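Local coordinates for probable sugar ABC transporter, sugar-binding protein (Streptococcus pneumoniae, PDB 2W7Y) that binds the blood group A trisaccharide and probably delivers such glycans to an ABC transporter for uptake by the bacterium, at residues F42-H48 with M59-Y63; H153-T158 with V345-S350; E133-G137 with M332-D336; F99-L105 with G309-S314. All blocks are in the same frame, centred on the assembly; numbering follows the deposited sequence.

Contact 1: F42-H48 with M59-Y63; sequences FYHGYHH and MRDLY. With FUC (alpha-L-fucopyranose), chain C; GAL (beta-D-galactopyranose), chain B.
Arg60, on helix 54-69, reaches across to the loop that follows strand 39-44 and shows how one long side chain can secure a binding loop. Its CB leaves the helix beside this loop rather than straight at it. CG then passes the NE2 corner of the His44 ring and, with CD, packs close to Tyr46 O. A bend at chi3 (-61°) turns the guanidinium back to the backbone. NH1 donates to Tyr46 O at 2.9 Å; the oxygen lies in the guanidinium plane, whereas NH1 stands well above the plane of that carbonyl. NH1 also donates to His48 O. NH2 joins it there, so that both terminal nitrogens grip His48 O end-on, NH2 at 2.9 Å, from the same face of that carbonyl. Two loop carbonyls are thus satisfied by one cation.

A turn further along the helix, Tyr63 lies within an aromatic cluster. Phe42 CE2 points edge-on at the centre of its ring face, 3.5 Å from Tyr63 CE1, with the planes at 80°. The Tyr63 edge in turn meets the face of His44, CE2 standing over the imidazole. Tyr63 OH, near Tyr46 CD2, is buried with no polar partner in the model.

Tyr46 is sandwiched: CG of Met59, modelled as selenomethionine, sits 3.6 Å from the centroid of its ring, a CH-pi contact almost on the ring normal, and fucose C6 covers the opposite face. Tyr46 OH shares a 2.6 Å hydrogen bond with galactose O1, and His48 NE2 pairs with fucose O3. Together they form one wall of the glycan pocket, aromatic-lined as in other sugar-binding proteins of ABC importers.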
# COMPACT_ATOMS: atom_id res chain seq x y z
N PHE A 42 6.55 21.09 -1.01
CA PHE A 42 6.44 19.67 -0.70
C PHE A 42 4.98 19.24 -0.53
O PHE A 42 4.31 19.66 0.41
CB PHE A 42 7.29 19.29 0.52
CG PHE A 42 6.94 17.96 1.14
CD1 PHE A 42 7.03 16.78 0.39
CD2 PHE A 42 6.53 17.88 2.46
CE1 PHE A 42 6.70 15.54 0.96
CE2 PHE A 42 6.20 16.65 3.04
CZ PHE A 42 6.29 15.48 2.28
N TYR A 43 4.50 18.41 -1.45
CA TYR A 43 3.13 17.93 -1.42
C TYR A 43 3.00 16.58 -0.71
O TYR A 43 3.74 15.64 -1.01
CB TYR A 43 2.54 17.87 -2.84
CG TYR A 43 2.49 19.22 -3.52
CD1 TYR A 43 3.54 19.65 -4.34
CD2 TYR A 43 1.43 20.10 -3.30
CE1 TYR A 43 3.52 20.89 -4.95
CE2 TYR A 43 1.40 21.35 -3.90
CZ TYR A 43 2.44 21.75 -4.72
OH TYR A 43 2.42 22.99 -5.33
N HIS A 44 2.05 16.50 0.22
CA HIS A 44 1.74 15.27 0.97
C HIS A 44 0.23 15.15 1.20
O HIS A 44 -0.51 16.11 1.03
CB HIS A 44 2.50 15.24 2.29
CG HIS A 44 2.08 16.30 3.26
ND1 HIS A 44 2.66 17.55 3.30
CD2 HIS A 44 1.12 16.30 4.22
CE1 HIS A 44 2.09 18.27 4.24
NE2 HIS A 44 1.15 17.54 4.82
N GLY A 45 -0.23 13.96 1.61
CA GLY A 45 -1.65 13.72 1.85
C GLY A 45 -2.08 13.68 3.31
O GLY A 45 -3.16 13.18 3.63
N TYR A 46 -1.24 14.20 4.20
CA TYR A 46 -1.57 14.26 5.62
C TYR A 46 -2.25 15.58 5.96
O TYR A 46 -1.65 16.49 6.53
CB TYR A 46 -0.32 14.01 6.47
CG TYR A 46 0.32 12.65 6.25
CD1 TYR A 46 -0.24 11.50 6.80
CD2 TYR A 46 1.47 12.52 5.47
CE1 TYR A 46 0.34 10.25 6.59
CE2 TYR A 46 2.06 11.28 5.26
CZ TYR A 46 1.49 10.14 5.82
OH TYR A 46 2.06 8.90 5.61
N HIS A 47 -3.53 15.66 5.60
CA HIS A 47 -4.35 16.87 5.73
C HIS A 47 -5.28 16.81 6.94
O HIS A 47 -5.87 17.81 7.33
CB HIS A 47 -5.21 17.05 4.47
CG HIS A 47 -6.07 15.86 4.16
ND1 HIS A 47 -7.30 15.66 4.77
CD2 HIS A 47 -5.89 14.82 3.32
CE1 HIS A 47 -7.83 14.54 4.31
NE2 HIS A 47 -7.00 14.01 3.43
N HIS A 48 -5.38 15.62 7.52
CA HIS A 48 -6.36 15.30 8.55
C HIS A 48 -6.18 16.12 9.83
O HIS A 48 -5.06 16.35 10.28
CB HIS A 48 -6.29 13.80 8.90
CG HIS A 48 -6.25 12.91 7.70
ND1 HIS A 48 -7.32 12.14 7.31
CD2 HIS A 48 -5.27 12.68 6.79
CE1 HIS A 48 -7.00 11.46 6.22
NE2 HIS A 48 -5.76 11.78 5.88
N MSE A 59 2.95 13.67 11.39
CA MSE A 59 3.69 13.82 10.14
C MSE A 59 3.97 15.29 9.82
O MSE A 59 5.09 15.63 9.46
CB MSE A 59 2.93 13.18 8.97
CG MSE A 59 2.80 11.68 9.05
SE MSE A 59 4.50 10.73 8.97
CE MSE A 59 3.77 9.02 8.49
N ARG A 60 2.94 16.13 9.94
CA ARG A 60 3.07 17.58 9.72
C ARG A 60 4.05 18.23 10.70
O ARG A 60 4.73 19.19 10.34
CB ARG A 60 1.70 18.28 9.80
CG ARG A 60 0.75 17.94 8.66
CD ARG A 60 -0.43 18.92 8.56
NE ARG A 60 -1.27 18.95 9.76
CZ ARG A 60 -2.31 18.15 9.98
NH1 ARG A 60 -2.66 17.24 9.09
NH2 ARG A 60 -3.00 18.27 11.11
N ASP A 61 4.11 17.71 11.92
CA ASP A 61 5.09 18.16 12.91
C ASP A 61 6.51 17.81 12.48
O ASP A 61 7.43 18.62 12.65
CB ASP A 61 4.80 17.57 14.30
CG ASP A 61 3.61 18.23 14.98
OD1 ASP A 61 3.21 19.34 14.56
OD2 ASP A 61 3.08 17.64 15.95
N LEU A 62 6.68 16.62 11.92
CA LEU A 62 7.94 16.17 11.33
C LEU A 62 8.42 17.08 10.20
O LEU A 62 9.61 17.36 10.09
CB LEU A 62 7.81 14.73 10.81
CG LEU A 62 8.39 13.52 11.57
CD1 LEU A 62 8.27 13.64 13.09
CD2 LEU A 62 7.75 12.22 11.08
N TYR A 63 7.49 17.53 9.36
CA TYR A 63 7.82 18.33 8.18
C TYR A 63 8.27 19.75 8.49
O TYR A 63 9.33 20.18 8.03
CB TYR A 63 6.64 18.39 7.20
CG TYR A 63 6.08 17.07 6.71
CD1 TYR A 63 6.92 15.97 6.48
CD2 TYR A 63 4.72 16.93 6.43
CE1 TYR A 63 6.40 14.76 6.02
CE2 TYR A 63 4.20 15.73 5.97
CZ TYR A 63 5.04 14.65 5.76
OH TYR A 63 4.52 13.47 5.30
C1 FUC C . -2.68 7.28 2.46
C2 FUC C . -4.07 7.83 2.79
C3 FUC C . -3.97 8.82 3.95
C4 FUC C . -3.00 9.95 3.60
C5 FUC C . -1.65 9.34 3.20
C6 FUC C . -0.66 10.39 2.72
O2 FUC C . -4.93 6.77 3.13
O3 FUC C . -5.24 9.32 4.31
O4 FUC C . -3.52 10.73 2.54
O5 FUC C . -1.78 8.35 2.20
C1 GAL B . -0.16 5.95 4.52
C2 GAL B . -1.01 5.75 3.27
C3 GAL B . -1.18 4.26 2.96
C4 GAL B . 0.15 3.51 3.00
C5 GAL B . 0.85 3.81 4.33
C6 GAL B . 2.20 3.11 4.50
O1 GAL B . 0.20 7.31 4.61
O2 GAL B . -2.27 6.35 3.50
O3 GAL B . -1.82 4.10 1.71
O4 GAL B . 0.94 3.91 1.90
O5 GAL B . 1.04 5.20 4.46
O6 GAL B . 2.51 3.02 5.88

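Contact 2: H153-T158 with V345-S350; sequences HEQLFT and VGANPS. With GAL (beta-D-galactopyranose), chain B; A2G (2-acetamido-2-deoxy-alpha-D-galactopyranose), chain D.
Backbone pairing between Gln155 and Pro349 sets this contact, a single bridge with two hydrogen bonds. Leu156 N donates to Asn348 O at 2.8 Å, nearly along the C=O axis, and Ser350 N donates to Glu154 O at 3.1 Å from well above the carbonyl plane. Gln155 CA adds a CA-H...O contact to Asn348 O.

Among side chains there is one direct polar bond. Asn348 has CG anti to its own backbone N (chi1 -171°), which carries the amide toward strand 157-164; there ND2 donates to Thr158 OG1 at 2.7 Å, with the hydroxyl oxygen close to the amide plane. Ser350 OG looks elsewhere, to Asn135 O.

Van der Waals contacts fill in beside these bonds. Leu156 splits its methyls, CD1 against Ser350 CB and CD2 at 3.5 Å from Pro349 O, while Ala347 CB presses on Gln155 NE2 at 3.3 Å.

The sugar contacts form a last group. Gln155 runs extended beyond CG and offers NE2 to galactose O6 through a weak bond of 2.8 Å. One water accepts from Asn348 N, donates to Leu156 O and also bonds galactose O6. His153 brings CE1 to galactose O4 edge-on, its ND1 being held by Ser307 O. Phe157 CZ lies 3.4 Å from O7 of the N-acetylgalactosamine residue, which approaches the ring edge near its plane.

Galactose O6 is therefore met by a weakly bonded amide and by a water held on both paired segments, which suggests that recognition of this hydroxyl rests partly on the backbone bridge.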
# COMPACT_ATOMS: atom_id res chain seq x y z
N HIS A 153 9.88 5.46 -0.28
CA HIS A 153 8.79 5.50 0.69
C HIS A 153 9.35 5.29 2.09
O HIS A 153 9.90 4.22 2.40
CB HIS A 153 7.76 4.43 0.32
CG HIS A 153 6.38 4.67 0.86
ND1 HIS A 153 5.40 3.70 0.84
CD2 HIS A 153 5.83 5.75 1.45
CE1 HIS A 153 4.30 4.18 1.38
NE2 HIS A 153 4.53 5.42 1.77
N GLU A 154 9.23 6.31 2.95
CA GLU A 154 9.68 6.22 4.35
C GLU A 154 8.90 5.23 5.20
O GLU A 154 9.37 4.80 6.25
CB GLU A 154 9.71 7.61 5.03
CG GLU A 154 9.03 8.73 4.27
CD GLU A 154 7.63 9.06 4.74
OE1 GLU A 154 6.96 8.23 5.39
OE2 GLU A 154 7.19 10.18 4.43
N GLN A 155 7.70 4.88 4.75
CA GLN A 155 6.88 3.85 5.37
C GLN A 155 6.72 2.72 4.37
O GLN A 155 6.27 2.95 3.25
CB GLN A 155 5.51 4.39 5.70
CG GLN A 155 5.47 5.43 6.78
CD GLN A 155 4.16 6.20 6.78
OE1 GLN A 155 4.16 7.41 6.60
NE2 GLN A 155 3.05 5.50 6.99
N LEU A 156 7.07 1.51 4.76
CA LEU A 156 6.97 0.35 3.88
C LEU A 156 5.54 -0.10 3.65
O LEU A 156 4.71 -0.08 4.56
CB LEU A 156 7.82 -0.80 4.42
CG LEU A 156 9.23 -1.04 3.85
CD1 LEU A 156 9.87 0.19 3.19
CD2 LEU A 156 10.12 -1.61 4.94
N PHE A 157 5.25 -0.53 2.42
CA PHE A 157 3.94 -1.05 2.06
C PHE A 157 3.82 -2.51 2.51
O PHE A 157 3.64 -3.42 1.70
CB PHE A 157 3.69 -0.90 0.55
CG PHE A 157 2.27 -0.54 0.22
CD1 PHE A 157 1.90 0.80 0.09
CD2 PHE A 157 1.30 -1.52 0.05
CE1 PHE A 157 0.58 1.15 -0.20
CE2 PHE A 157 -0.01 -1.18 -0.25
CZ PHE A 157 -0.37 0.15 -0.38
N THR A 158 3.93 -2.69 3.82
CA THR A 158 3.89 -4.00 4.45
C THR A 158 2.43 -4.32 4.75
O THR A 158 1.80 -3.65 5.58
CB THR A 158 4.74 -4.00 5.74
OG1 THR A 158 6.06 -3.53 5.43
CG2 THR A 158 4.83 -5.40 6.37
N VAL A 345 3.66 7.37 14.62
CA VAL A 345 2.98 6.90 13.42
C VAL A 345 2.99 5.39 13.58
O VAL A 345 4.02 4.80 13.87
CB VAL A 345 3.76 7.29 12.14
CG1 VAL A 345 3.02 6.83 10.89
CG2 VAL A 345 4.04 8.80 12.12
N GLY A 346 1.84 4.74 13.44
CA GLY A 346 1.83 3.29 13.65
C GLY A 346 2.15 2.56 12.36
O GLY A 346 1.34 1.77 11.90
N ALA A 347 3.32 2.82 11.79
CA ALA A 347 3.71 2.24 10.51
C ALA A 347 5.05 1.51 10.54
O ALA A 347 5.81 1.63 11.51
CB ALA A 347 3.72 3.32 9.44
N ASN A 348 5.32 0.73 9.49
CA ASN A 348 6.58 0.01 9.34
C ASN A 348 7.65 0.90 8.71
O ASN A 348 7.52 1.31 7.55
CB ASN A 348 6.37 -1.27 8.51
CG ASN A 348 7.60 -2.18 8.50
OD1 ASN A 348 8.40 -2.20 9.43
ND2 ASN A 348 7.74 -2.96 7.43
N PRO A 349 8.72 1.21 9.47
CA PRO A 349 9.79 2.08 9.00
C PRO A 349 10.61 1.45 7.88
O PRO A 349 10.79 0.23 7.86
CB PRO A 349 10.65 2.28 10.25
CG PRO A 349 10.41 1.07 11.07
CD PRO A 349 8.97 0.72 10.84
N SER A 350 11.08 2.27 6.95
CA SER A 350 11.96 1.80 5.87
C SER A 350 13.37 1.55 6.40
O SER A 350 14.11 0.72 5.87
CB SER A 350 11.99 2.80 4.71
OG SER A 350 12.63 4.01 5.08
C1 GAL B . -0.16 5.95 4.52
C2 GAL B . -1.01 5.75 3.27
C3 GAL B . -1.18 4.26 2.96
C4 GAL B . 0.15 3.51 3.00
C5 GAL B . 0.85 3.81 4.33
C6 GAL B . 2.20 3.11 4.50
O1 GAL B . 0.20 7.31 4.61
O2 GAL B . -2.27 6.35 3.50
O3 GAL B . -1.82 4.10 1.71
O4 GAL B . 0.94 3.91 1.90
O5 GAL B . 1.04 5.20 4.46
O6 GAL B . 2.51 3.02 5.88
O5 A2G D . -3.61 2.68 2.39
C1 A2G D . -2.63 3.08 1.41
C2 A2G D . -3.31 3.10 0.05
N2 A2G D . -2.39 3.53 -1.00
C3 A2G D . -4.48 4.08 0.08
O3 A2G D . -5.08 4.18 -1.22
C4 A2G D . -5.51 3.67 1.13
O4 A2G D . -6.09 2.41 0.79
C5 A2G D . -4.80 3.56 2.49
C6 A2G D . -5.73 3.07 3.59
O6 A2G D . -4.97 2.88 4.78
C7 A2G D . -2.18 2.81 -2.10
O7 A2G D . -2.71 1.72 -2.34
C8 A2G D . -1.21 3.45 -3.09
O HOH W 1 3.75 0.79 7.00

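Contact 3: E133-G137 with M332-D336; sequences EKNVG and MTSDD
The junction between helices 319-332 and 335-343 packs here against the short helix 133-136, and the pairing rests chiefly on Asn135 and Thr333, whose CA atoms are 5.6 Å apart. Asn135 directs its CB at the junction. With CG beside the backbone N (chi1 -63°), the amide swings so that ND2 donates to Thr333 O at 3.0 Å. The bond is nearly straight, 164° at the hydrogen, and the oxygen lies in the plane of the amide, although the donor is tilted from the plane of the carbonyl it meets.

Behind this bond Thr333 lays its methyl CG2 against Asn135 CB, the two side chains lying aslant. The same methyl is 4.1 Å from Val136 CG1, which adds a little apolar cover on the buried side.

The accepting carbonyl belongs to the residue just before Ser334, the N-cap of helix 335-343, and the amide therefore grips the chain where one helix gives way to the next. Ser334 itself points its CB away, and its OG bonds Tyr331 O. On the solvent-facing side Asp335 brings OD1 to 3.9 Å from Asn135 ND2, too long for a hydrogen bond, with carboxylate and amide planes only 9° apart; that oxygen is instead bonded by Asn351 ND2. The backbone of Asn135 is engaged as well, its O accepting from Ser350 OG, while Gly137, with positive phi, takes the chain out of helix 133-136.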
# COMPACT_ATOMS: atom_id res chain seq x y z
N GLU A 133 21.87 3.01 2.27
CA GLU A 133 21.27 1.75 1.82
C GLU A 133 20.32 1.19 2.88
O GLU A 133 19.19 0.81 2.56
CB GLU A 133 22.36 0.71 1.52
CG GLU A 133 23.09 0.90 0.19
CD GLU A 133 24.30 1.84 0.27
OE1 GLU A 133 24.57 2.42 1.34
OE2 GLU A 133 24.99 1.99 -0.77
N LYS A 134 20.79 1.15 4.12
CA LYS A 134 20.02 0.65 5.26
C LYS A 134 18.84 1.54 5.62
O LYS A 134 17.80 1.06 6.06
CB LYS A 134 20.92 0.50 6.49
CG LYS A 134 21.47 -0.90 6.69
CD LYS A 134 21.80 -1.11 8.16
CE LYS A 134 21.40 -2.49 8.62
NZ LYS A 134 21.22 -2.57 10.10
N ASN A 135 19.02 2.85 5.44
CA ASN A 135 18.00 3.84 5.77
C ASN A 135 16.78 3.78 4.86
O ASN A 135 15.66 4.02 5.31
CB ASN A 135 18.60 5.25 5.75
CG ASN A 135 19.67 5.45 6.80
OD1 ASN A 135 20.80 4.99 6.64
ND2 ASN A 135 19.33 6.16 7.88
N VAL A 136 16.99 3.46 3.59
CA VAL A 136 15.90 3.35 2.62
C VAL A 136 15.33 1.93 2.56
O VAL A 136 14.21 1.73 2.06
CB VAL A 136 16.30 3.85 1.20
CG1 VAL A 136 16.75 5.31 1.25
CG2 VAL A 136 17.39 2.97 0.58
N GLY A 137 16.10 0.97 3.06
CA GLY A 137 15.68 -0.42 3.20
C GLY A 137 15.23 -1.09 1.92
O GLY A 137 15.98 -1.16 0.94
N MSE A 332 13.84 12.34 6.50
CA MSE A 332 12.68 11.46 6.67
C MSE A 332 13.07 10.00 6.83
O MSE A 332 12.27 9.17 7.26
CB MSE A 332 11.72 11.60 5.48
CG MSE A 332 10.95 12.91 5.44
SE MSE A 332 9.95 13.32 7.07
CE MSE A 332 8.67 11.84 7.06
N THR A 333 14.32 9.72 6.51
CA THR A 333 14.85 8.37 6.43
C THR A 333 15.92 8.13 7.53
O THR A 333 16.50 7.05 7.64
CB THR A 333 15.28 8.10 4.95
OG1 THR A 333 14.23 7.39 4.28
CG2 THR A 333 16.56 7.34 4.83
N SER A 334 16.12 9.15 8.36
CA SER A 334 17.09 9.10 9.46
C SER A 334 16.60 8.25 10.65
O SER A 334 15.40 8.03 10.82
CB SER A 334 17.45 10.51 9.94
OG SER A 334 16.32 11.17 10.48
N ASP A 335 17.56 7.80 11.46
CA ASP A 335 17.31 6.95 12.63
C ASP A 335 16.24 7.51 13.57
O ASP A 335 15.34 6.78 13.99
CB ASP A 335 18.61 6.71 13.40
CG ASP A 335 19.55 5.73 12.70
OD1 ASP A 335 19.19 5.21 11.62
OD2 ASP A 335 20.65 5.48 13.24
N ASP A 336 16.35 8.79 13.90
CA ASP A 336 15.46 9.45 14.86
C ASP A 336 14.03 9.65 14.34
O ASP A 336 13.07 9.50 15.10
CB ASP A 336 16.05 10.78 15.33
CG ASP A 336 17.32 10.61 16.15
OD1 ASP A 336 17.58 9.49 16.65
OD2 ASP A 336 18.06 11.60 16.32

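Contact 4: F99-L105 with G309-S314; sequences FPDVIDL and GGITIS
Thr312 and Ile103 run alongside each other in the same direction at the centre of an antiparallel pairing between strands 102-104 and 311-313, the latter an outermost strand of a mixed four-stranded sheet. They form the hydrogen-bonded pair: Ile103 N donates to Thr312 O at 2.9 Å, in the carbonyl plane, and Thr312 N returns the bond to Ile103 O.

On their face Thr312 is flanked at both ends. Phe99 crosses it at about a right angle, CZ 3.7 Å from Thr312 CG2, with CG2 opposite the threonine backbone N and OG1 next to that N (chi1 -44°). From the other end Leu105 comes in aslant, its CD1 packing 3.4 Å from Thr312 OG1. Met90 of helix 86-94 adjoins both Phe99 and Leu105.

The other face carries the non-hydrogen-bonded pairs Val102 with Ile313 and Asp104 with Ile311. Val102 CG1 approaches Ile311 CG2 only loosely, at 4.3 Å, and Ala325 of helix 319-332 covers Val102 and Ile313. Asp104 bends OD2 over Gly310 CA and bonds Ala106 N.

Past the strand ends the pairing continues. Ser314 N donates to Asp101 O almost straight, at 173°, and a water bridges Phe99 O, Asp101 OD2 and Ser314 OG, the last also bonded by Lys316 N. At the opposite end Gly310 O accepts twice, from Leu105 N at 2.9 Å and from Thr312 OG1 at 2.9 Å, the two donors standing above opposite faces of its carbonyl plane.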
# COMPACT_ATOMS: atom_id res chain seq x y z
N PHE A 99 7.12 18.82 -12.98
CA PHE A 99 6.98 17.92 -11.85
C PHE A 99 6.90 18.74 -10.56
O PHE A 99 7.56 19.79 -10.47
CB PHE A 99 8.15 16.93 -11.80
CG PHE A 99 7.83 15.64 -11.09
CD1 PHE A 99 7.07 14.65 -11.72
CD2 PHE A 99 8.29 15.40 -9.80
CE1 PHE A 99 6.77 13.46 -11.08
CE2 PHE A 99 7.99 14.21 -9.14
CZ PHE A 99 7.23 13.24 -9.78
N PRO A 100 6.08 18.31 -9.58
CA PRO A 100 6.08 18.98 -8.28
C PRO A 100 7.47 18.90 -7.65
O PRO A 100 8.11 17.84 -7.71
CB PRO A 100 5.07 18.16 -7.45
CG PRO A 100 4.94 16.86 -8.18
CD PRO A 100 5.12 17.19 -9.62
N ASP A 101 7.94 20.01 -7.07
CA ASP A 101 9.28 20.06 -6.48
C ASP A 101 9.59 18.80 -5.67
O ASP A 101 10.57 18.10 -5.94
CB ASP A 101 9.45 21.31 -5.62
CG ASP A 101 9.47 22.60 -6.43
OD1 ASP A 101 9.39 23.68 -5.80
OD2 ASP A 101 9.57 22.55 -7.68
N VAL A 102 8.75 18.53 -4.68
CA VAL A 102 8.83 17.31 -3.88
C VAL A 102 7.41 16.81 -3.67
O VAL A 102 6.52 17.60 -3.36
CB VAL A 102 9.49 17.56 -2.48
CG1 VAL A 102 9.57 16.26 -1.66
CG2 VAL A 102 10.87 18.18 -2.62
N ILE A 103 7.18 15.52 -3.88
CA ILE A 103 5.90 14.91 -3.54
C ILE A 103 6.08 13.58 -2.81
O ILE A 103 6.92 12.77 -3.21
CB ILE A 103 4.95 14.77 -4.78
CG1 ILE A 103 3.55 14.31 -4.35
CG2 ILE A 103 5.57 13.86 -5.86
CD1 ILE A 103 2.44 14.64 -5.34
N ASP A 104 5.34 13.40 -1.72
CA ASP A 104 5.23 12.10 -1.07
C ASP A 104 4.01 11.40 -1.63
O ASP A 104 2.86 11.77 -1.36
CB ASP A 104 5.13 12.24 0.46
CG ASP A 104 4.87 10.90 1.16
OD1 ASP A 104 4.24 10.91 2.24
OD2 ASP A 104 5.27 9.83 0.64
N LEU A 105 4.27 10.37 -2.43
CA LEU A 105 3.25 9.66 -3.17
C LEU A 105 2.43 8.71 -2.31
O LEU A 105 1.37 8.25 -2.74
CB LEU A 105 3.87 8.93 -4.36
CG LEU A 105 4.31 9.83 -5.52
CD1 LEU A 105 5.04 9.03 -6.57
CD2 LEU A 105 3.10 10.55 -6.13
N GLY A 309 5.44 3.92 -3.77
CA GLY A 309 6.03 5.21 -4.09
C GLY A 309 6.03 6.08 -2.84
O GLY A 309 5.17 5.92 -1.96
N GLY A 310 7.00 6.98 -2.75
CA GLY A 310 7.09 7.86 -1.60
C GLY A 310 7.62 9.22 -1.99
O GLY A 310 7.05 9.88 -2.86
N ILE A 311 8.70 9.62 -1.34
CA ILE A 311 9.37 10.89 -1.61
C ILE A 311 9.96 10.87 -3.02
O ILE A 311 10.82 10.04 -3.33
CB ILE A 311 10.41 11.22 -0.52
CG1 ILE A 311 9.69 11.58 0.79
CG2 ILE A 311 11.32 12.37 -0.94
CD1 ILE A 311 10.52 11.40 2.03
N THR A 312 9.48 11.79 -3.85
CA THR A 312 9.81 11.85 -5.27
C THR A 312 10.13 13.30 -5.62
O THR A 312 9.37 14.21 -5.29
CB THR A 312 8.63 11.34 -6.12
OG1 THR A 312 8.07 10.16 -5.54
CG2 THR A 312 9.07 11.03 -7.52
N ILE A 313 11.26 13.52 -6.28
CA ILE A 313 11.76 14.89 -6.48
C ILE A 313 12.00 15.29 -7.94
O ILE A 313 12.50 14.50 -8.74
CB ILE A 313 12.98 15.21 -5.55
CG1 ILE A 313 14.10 15.93 -6.31
CG2 ILE A 313 13.51 13.94 -4.89
CD1 ILE A 313 15.21 16.47 -5.44
N SER A 314 11.63 16.53 -8.25
CA SER A 314 11.78 17.09 -9.59
C SER A 314 13.23 17.18 -10.05
O SER A 314 14.13 17.45 -9.26
CB SER A 314 11.13 18.48 -9.63
OG SER A 314 11.30 19.09 -10.90
O HOH W 2 9.72 21.30 -9.99

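In the fold
From the N terminus, contact 1 comes first and closes a short loop from strand 39-44 to helix 54-69, complete before any other begins. The remaining three span roughly 200 residues each. Contact 4 opens at 99-105, contact 3 at 133-137 and contact 2 at 153-158; they close in the same order, so each two of these three cross and none nests. Contact 3 ties helix 133-136 to the start of helix 335-343, and contact 2 ties the start of strand 157-164 to the loop after that helix. Strands 39-44 and 102-104 are sheet neighbours, joining contacts 1 and 4. Met332 packs on both Tyr63 and Ile311. Contacts 1 and 2 both touch the galactose.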